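Local coordinates for butyryl-CoA dehydrogenase (Marinomonas mediterranea, PDB 6CXT), which belongs to the acyl-CoA dehydrogenase family of flavoproteins and binds flavin-adenine dinucleotide as its cofactor, at residues G160-Y165 against S206-Q211. Numbering follows the deposited sequence.
Sequences GSIADY and SAPLNQ. With FAD (flavin-adenine dinucleotide), chain D; EDO (1,2-ethanediol), chain E.
Asn210 reaches with its side-chain amide for the backbone at Gly160 and Ser161, where the chain leaves strand 147-158. Its OD1 accepts a weak, bent hydrogen bond from Ser161 N (2.8 Å, N-H...O 134°). Gly160 N lies 3.1 Å from the same OD1, but its angle is too poor for a bond. The other arm of the amide, ND2, passes 3.5 Å from Ser161 CB and donates to Asp198 OD1 and Gly196 O; these two acceptors settle which way round the amide lies, while the bond to OD1 is weak. Ser161 turns OG between its backbone N and carbonyl carbon (chi1 57°), which sets OG in contact with Pro208 CB at 3.3 Å; the polar partner of this hydroxyl is Asp198 OD1. Next along the loop, the Ile162 side chain crosses the Pro208 ring at about a right angle, CD1 resting 3.9 Å from Pro208 CG. Leu209 turns the other way, its CD1 3.7 Å from FAD C6, at the dimethylbenzene part of the flavin. Within the middle domain, neighbouring residues thus part ways, Leu209 to the flavin, Pro208 and Asn210 to the loop, where Asp198 OD1, shared by Ser161 and Asn210, ties the polar groups into one network.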
loop_
_atom_site.group_PDB
_atom_site.type_symbol
_atom_site.label_atom_id
_atom_site.label_comp_id
_atom_site.label_asym_id
_atom_site.label_seq_id
_atom_site.Cartn_x
_atom_site.Cartn_y
_atom_site.Cartn_z
ATOM N N GLY B 160 -14.522 31.573 8.895
ATOM C CA GLY B 160 -14.339 32.954 8.384
ATOM C C GLY B 160 -15.628 33.780 8.444
ATOM O O GLY B 160 -15.634 34.945 8.996
ATOM N N SER B 161 -16.724 33.223 7.901
ATOM C CA SER B 161 -17.988 33.985 7.827
ATOM C C SER B 161 -18.662 34.232 9.178
ATOM O O SER B 161 -19.307 35.262 9.370
ATOM C CB SER B 161 -18.984 33.340 6.851
ATOM O OG SER B 161 -19.196 31.998 7.283
ATOM N N ILE B 162 -18.460 33.338 10.140
ATOM C CA ILE B 162 -19.155 33.386 11.433
ATOM C C ILE B 162 -18.297 33.961 12.561
ATOM O O ILE B 162 -18.756 34.038 13.704
ATOM C CB ILE B 162 -19.709 31.960 11.807
ATOM C CG1 ILE B 162 -18.549 30.945 11.841
ATOM C CG2 ILE B 162 -20.804 31.561 10.777
ATOM C CD1 ILE B 162 -18.974 29.584 12.385
ATOM N N ALA B 163 -17.046 34.308 12.231
ATOM C CA ALA B 163 -16.069 34.658 13.267
ATOM C C ALA B 163 -16.412 36.041 13.872
ATOM O O ALA B 163 -16.679 37.017 13.127
ATOM C CB ALA B 163 -14.651 34.694 12.682
ATOM N N ASP B 164 -16.327 36.083 15.197
ATOM C CA ASP B 164 -16.354 37.319 15.987
ATOM C C ASP B 164 -14.954 37.863 16.212
ATOM O O ASP B 164 -14.801 39.060 16.449
ATOM C CB ASP B 164 -17.066 37.089 17.303
ATOM C CG ASP B 164 -18.499 36.739 17.089
ATOM O OD1 ASP B 164 -19.217 37.554 16.479
ATOM O OD2 ASP B 164 -18.910 35.619 17.450
ATOM N N TYR B 165 -13.940 37.003 16.097
ATOM C CA TYR B 165 -12.538 37.362 16.169
ATOM C C TYR B 165 -11.713 36.501 15.234
ATOM O O TYR B 165 -12.052 35.338 15.045
ATOM C CB TYR B 165 -11.998 37.035 17.535
ATOM C CG TYR B 165 -12.752 37.695 18.658
ATOM C CD1 TYR B 165 -12.521 39.065 18.991
ATOM C CD2 TYR B 165 -13.657 36.974 19.395
ATOM C CE1 TYR B 165 -13.212 39.662 20.029
ATOM C CE2 TYR B 165 -14.343 37.560 20.443
ATOM C CZ TYR B 165 -14.110 38.896 20.758
ATOM O OH TYR B 165 -14.814 39.409 21.825
ATOM N N SER B 206 -20.578 21.964 7.345
ATOM C CA SER B 206 -20.948 22.811 8.488
ATOM C C SER B 206 -19.826 23.724 8.969
ATOM O O SER B 206 -20.098 24.596 9.803
ATOM C CB SER B 206 -21.524 22.042 9.664
ATOM O OG SER B 206 -22.713 21.349 9.231
ATOM N N ALA B 207 -18.599 23.508 8.486
ATOM C CA ALA B 207 -17.463 24.359 8.917
ATOM C C ALA B 207 -17.257 25.345 7.775
ATOM O O ALA B 207 -16.728 24.982 6.736
ATOM C CB ALA B 207 -16.189 23.530 9.168
ATOM N N PRO B 208 -17.640 26.625 7.964
ATOM C CA PRO B 208 -17.451 27.581 6.875
ATOM C C PRO B 208 -15.975 27.714 6.529
ATOM O O PRO B 208 -15.131 27.635 7.436
ATOM C CB PRO B 208 -17.911 28.930 7.491
ATOM C CG PRO B 208 -18.763 28.546 8.594
ATOM C CD PRO B 208 -18.201 27.257 9.165
ATOM N N LEU B 209 -15.675 27.917 5.254
ATOM C CA LEU B 209 -14.294 28.194 4.828
ATOM C C LEU B 209 -14.351 29.453 3.953
ATOM O O LEU B 209 -15.087 29.522 2.981
ATOM C CB LEU B 209 -13.702 26.995 4.022
ATOM C CG LEU B 209 -12.207 27.088 3.766
ATOM C CD1 LEU B 209 -11.367 27.094 5.040
ATOM C CD2 LEU B 209 -11.755 25.920 2.874
ATOM N N ASN B 210 -13.514 30.447 4.267
ATOM C CA ASN B 210 -13.664 31.712 3.563
ATOM C C ASN B 210 -12.348 32.440 3.322
ATOM O O ASN B 210 -11.414 32.352 4.115
ATOM C CB ASN B 210 -14.497 32.705 4.464
ATOM C CG ASN B 210 -15.768 32.109 4.976
ATOM O OD1 ASN B 210 -15.764 31.453 6.013
ATOM N ND2 ASN B 210 -16.882 32.353 4.263
ATOM N N GLN B 211 -12.350 33.240 2.273
ATOM C CA GLN B 211 -11.305 34.262 2.097
ATOM C C GLN B 211 -11.658 35.463 3.037
ATOM O O GLN B 211 -12.841 35.847 3.136
ATOM C CB GLN B 211 -11.322 34.700 0.644
ATOM C CG GLN B 211 -10.120 35.527 0.260
ATOM C CD GLN B 211 -9.894 35.450 -1.216
ATOM O OE1 GLN B 211 -10.752 35.855 -2.004
ATOM N NE2 GLN B 211 -8.755 34.888 -1.609
HETATM P PA FAD D . 0.554 23.855 -0.776
HETATM O O1A FAD D . 1.312 24.269 0.471
HETATM O O2A FAD D . 0.537 24.640 -2.077
HETATM O O5B FAD D . 0.931 22.300 -1.074
HETATM C C5B FAD D . 0.556 21.635 -2.302
HETATM C C4B FAD D . 1.280 20.273 -2.257
HETATM O O4B FAD D . 2.711 20.482 -2.143
HETATM C C3B FAD D . 0.842 19.459 -1.044
HETATM O O3B FAD D . 0.897 18.099 -1.494
HETATM C C2B FAD D . 2.004 19.682 -0.051
HETATM O O2B FAD D . 2.121 18.649 0.960
HETATM C C1B FAD D . 3.225 19.801 -1.011
HETATM N N9A FAD D . 4.313 20.516 -0.309
HETATM C C8A FAD D . 4.367 21.837 0.005
HETATM N N7A FAD D . 5.496 22.094 0.756
HETATM C C5A FAD D . 6.156 20.916 0.937
HETATM C C6A FAD D . 7.399 20.446 1.601
HETATM N N6A FAD D . 8.216 21.306 2.308
HETATM N N1A FAD D . 7.689 19.112 1.520
HETATM C C2A FAD D . 6.898 18.203 0.855
HETATM N N3A FAD D . 5.770 18.585 0.214
HETATM C C4A FAD D . 5.355 19.882 0.225
HETATM N N1 FAD D . -5.676 27.717 6.978
HETATM C C2 FAD D . -5.824 28.658 7.979
HETATM O O2 FAD D . -4.922 29.537 8.051
HETATM N N3 FAD D . -6.875 28.680 8.850
HETATM C C4 FAD D . -7.885 27.794 8.739
HETATM O O4 FAD D . -8.828 27.838 9.530
HETATM C C4X FAD D . -7.807 26.745 7.664
HETATM N N5 FAD D . -8.782 25.832 7.455
HETATM C C5X FAD D . -8.743 24.926 6.438
HETATM C C6 FAD D . -9.827 24.018 6.304
HETATM C C7 FAD D . -9.814 23.086 5.245
HETATM C C7M FAD D . -10.987 22.151 5.086
HETATM C C8 FAD D . -8.688 23.048 4.297
HETATM C C8M FAD D . -8.662 22.051 3.186
HETATM C C9 FAD D . -7.592 23.925 4.444
HETATM C C9A FAD D . -7.597 24.863 5.502
HETATM N N10 FAD D . -6.533 25.803 5.686
HETATM C C10 FAD D . -6.628 26.753 6.761
HETATM C "C1'" FAD D . -5.385 25.840 4.791
HETATM C "C2'" FAD D . -4.469 24.629 5.093
HETATM O "O2'" FAD D . -3.763 24.735 6.341
HETATM C "C3'" FAD D . -3.560 24.411 3.895
HETATM O "O3'" FAD D . -4.414 24.003 2.806
HETATM C "C4'" FAD D . -2.337 23.494 4.067
HETATM O "O4'" FAD D . -1.370 24.106 4.980
HETATM C "C5'" FAD D . -1.639 23.239 2.723
HETATM O "O5'" FAD D . -1.404 24.507 2.098
HETATM P P FAD D . -1.826 24.708 0.596
HETATM O O1P FAD D . -1.420 26.110 0.133
HETATM O O2P FAD D . -3.281 24.360 0.343
HETATM O O3P FAD D . -0.974 23.678 -0.292
HETATM C C1 EDO E . -20.838 18.196 7.281
HETATM O O1 EDO E . -20.417 19.232 8.181
HETATM C C2 EDO E . -20.690 16.755 7.831
HETATM O O2 EDO E . -19.281 16.597 8.118
#